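Local coordinates for protein methyltransferase FkbM (Methylobacillus flagellatus KT, PDB 2PY6) that probably transfers methyl groups as a member of the FkbM methyltransferase family, though its substrate is not established, at residues L58-F63 / E91-L96. Sequence-based numbering, arbitrary orientation.
Sequences LGTKGF and ELYYGL
The ring of Y93, on a beta hairpin, lies against T60 in the loop that leaves strand 54-58 of the N-terminal mixed sheet. The hairpin closes through a type I' turn from Y93 to L96. Backbone bonds Y93 N to L96 O and L96 N to Y93 O hold it, and Y94 and G95 at its corner both have positive phi. CG of Y93 is anti to the backbone N (chi1 -177°), which sends the ring out across the loop. T60 CB sits over one ring face in a CH-pi contact, 3.9 Å from the centroid and 28° off the normal. T60 CG2 lies on the same face, nearer the rim, 3.7 Å from Y93 CD1. The edge of the Y94 ring, led by CD2, meets the opposite face over its centre, the two rings nearly perpendicular, and clasps Y93 against T60.

The phenol end is tied to the loop by two waters. One water is 2.8 Å from Y93 OH and donates to G59 O at 2.9 Å; its bond from G62 N is weak. The second lies in the ring plane, 2.6 Å from Y93 OH, and donates to T60 O at 3.0 Å. The hydroxyl is therefore held from two points along the loop backbone.

T60 OG1 bonds D83, just past strand 77-82, which helps fix the rotation of this side chain. T60 and Y93 both rest on A81 of that strand. Y94 packs on A65 and M68 of helix 64-68, so the hairpin at the sheet edge meets both this helix and the loop leading into it.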
loop_
_atom_site.group_PDB
_atom_site.type_symbol
_atom_site.label_atom_id
_atom_site.label_comp_id
_atom_site.label_asym_id
_atom_site.label_seq_id
_atom_site.Cartn_x
_atom_site.Cartn_y
_atom_site.Cartn_z
ATOM N N LEU A 58 9.883 -6.734 22.045
ATOM C CA LEU A 58 9.120 -5.625 21.489
ATOM C C LEU A 58 9.374 -5.604 20.000
ATOM O O LEU A 58 10.524 -5.451 19.561
ATOM C CB LEU A 58 9.530 -4.294 22.112
ATOM C CG LEU A 58 9.513 -4.230 23.631
ATOM C CD1 LEU A 58 10.033 -2.858 24.107
ATOM C CD2 LEU A 58 8.104 -4.545 24.178
ATOM N N GLY A 59 8.304 -5.750 19.232
ATOM C CA GLY A 59 8.370 -5.792 17.772
ATOM C C GLY A 59 8.441 -7.209 17.227
ATOM O O GLY A 59 9.043 -8.076 17.836
ATOM N N THR A 60 7.811 -7.448 16.078
ATOM C CA THR A 60 7.823 -8.774 15.459
ATOM C C THR A 60 8.481 -8.758 14.069
ATOM O O THR A 60 8.457 -9.758 13.360
ATOM C CB THR A 60 6.405 -9.392 15.341
ATOM O OG1 THR A 60 5.562 -8.570 14.525
ATOM C CG2 THR A 60 5.761 -9.597 16.699
ATOM N N LYS A 61 9.109 -7.640 13.717
ATOM C CA LYS A 61 9.709 -7.448 12.413
ATOM C C LYS A 61 11.184 -7.066 12.531
ATOM O O LYS A 61 11.708 -6.457 11.599
ATOM C CB LYS A 61 8.967 -6.323 11.646
ATOM C CG LYS A 61 7.519 -6.620 11.254
ATOM N N GLY A 62 11.862 -7.424 13.627
ATOM C CA GLY A 62 13.259 -6.992 13.833
ATOM C C GLY A 62 14.227 -8.152 13.958
ATOM O O GLY A 62 14.111 -9.125 13.232
ATOM N N PHE A 63 15.192 -8.044 14.869
ATOM C CA PHE A 63 16.165 -9.114 15.139
ATOM C C PHE A 63 15.641 -10.148 16.178
ATOM O O PHE A 63 16.403 -10.978 16.651
ATOM C CB PHE A 63 17.487 -8.491 15.666
ATOM C CG PHE A 63 18.375 -7.816 14.601
ATOM C CD1 PHE A 63 17.857 -7.254 13.427
ATOM C CD2 PHE A 63 19.737 -7.661 14.849
ATOM C CE1 PHE A 63 18.696 -6.629 12.499
ATOM C CE2 PHE A 63 20.580 -7.033 13.930
ATOM C CZ PHE A 63 20.056 -6.517 12.754
ATOM N N GLU A 91 -2.287 -15.419 16.034
ATOM C CA GLU A 91 -0.986 -15.905 15.598
ATOM C C GLU A 91 0.022 -15.757 16.731
ATOM O O GLU A 91 -0.091 -14.853 17.576
ATOM C CB GLU A 91 -0.479 -15.140 14.352
ATOM C CG GLU A 91 -1.327 -15.402 13.102
ATOM C CD GLU A 91 -0.959 -14.528 11.909
ATOM O OE1 GLU A 91 0.049 -13.803 11.950
ATOM O OE2 GLU A 91 -1.701 -14.569 10.924
ATOM N N LEU A 92 0.973 -16.690 16.736
ATOM C CA LEU A 92 2.058 -16.733 17.708
ATOM C C LEU A 92 3.322 -16.215 17.026
ATOM O O LEU A 92 3.438 -16.260 15.802
ATOM C CB LEU A 92 2.252 -18.165 18.231
ATOM C CG LEU A 92 1.031 -18.799 18.926
ATOM C CD1 LEU A 92 1.347 -20.220 19.357
ATOM C CD2 LEU A 92 0.524 -17.997 20.126
ATOM N N TYR A 93 4.246 -15.677 17.811
ATOM C CA TYR A 93 5.519 -15.222 17.278
ATOM C C TYR A 93 6.588 -16.150 17.873
ATOM O O TYR A 93 6.971 -15.995 19.026
ATOM C CB TYR A 93 5.755 -13.764 17.639
ATOM C CG TYR A 93 7.033 -13.194 17.052
ATOM C CD1 TYR A 93 7.135 -12.920 15.700
ATOM C CD2 TYR A 93 8.139 -12.933 17.855
ATOM C CE1 TYR A 93 8.308 -12.390 15.156
ATOM C CE2 TYR A 93 9.317 -12.403 17.315
ATOM C CZ TYR A 93 9.391 -12.126 15.970
ATOM O OH TYR A 93 10.571 -11.610 15.427
ATOM N N TYR A 94 7.039 -17.124 17.080
ATOM C CA TYR A 94 7.974 -18.180 17.538
ATOM C C TYR A 94 7.404 -18.849 18.793
ATOM O O TYR A 94 8.091 -18.984 19.806
ATOM C CB TYR A 94 9.413 -17.655 17.733
ATOM C CG TYR A 94 10.015 -17.229 16.415
ATOM C CD1 TYR A 94 10.505 -18.181 15.507
ATOM C CD2 TYR A 94 10.043 -15.894 16.040
ATOM C CE1 TYR A 94 11.028 -17.793 14.264
ATOM C CE2 TYR A 94 10.574 -15.496 14.809
ATOM C CZ TYR A 94 11.054 -16.442 13.927
ATOM O OH TYR A 94 11.545 -16.039 12.710
ATOM N N GLY A 95 6.122 -19.218 18.717
ATOM C CA GLY A 95 5.420 -19.844 19.827
ATOM C C GLY A 95 4.951 -18.897 20.909
ATOM O O GLY A 95 4.280 -19.317 21.844
ATOM N N LEU A 96 5.285 -17.614 20.801
ATOM C CA LEU A 96 4.910 -16.655 21.829
ATOM C C LEU A 96 3.563 -15.956 21.554
ATOM O O LEU A 96 3.256 -15.615 20.422
ATOM C CB LEU A 96 5.976 -15.558 21.941
ATOM C CG LEU A 96 7.457 -15.889 22.153
ATOM C CD1 LEU A 96 8.309 -14.623 21.886
ATOM C CD2 LEU A 96 7.709 -16.472 23.513
HETATM O O HOH W 1 11.375 -9.110 16.534
HETATM O O HOH W 2 10.948 -11.268 12.835
#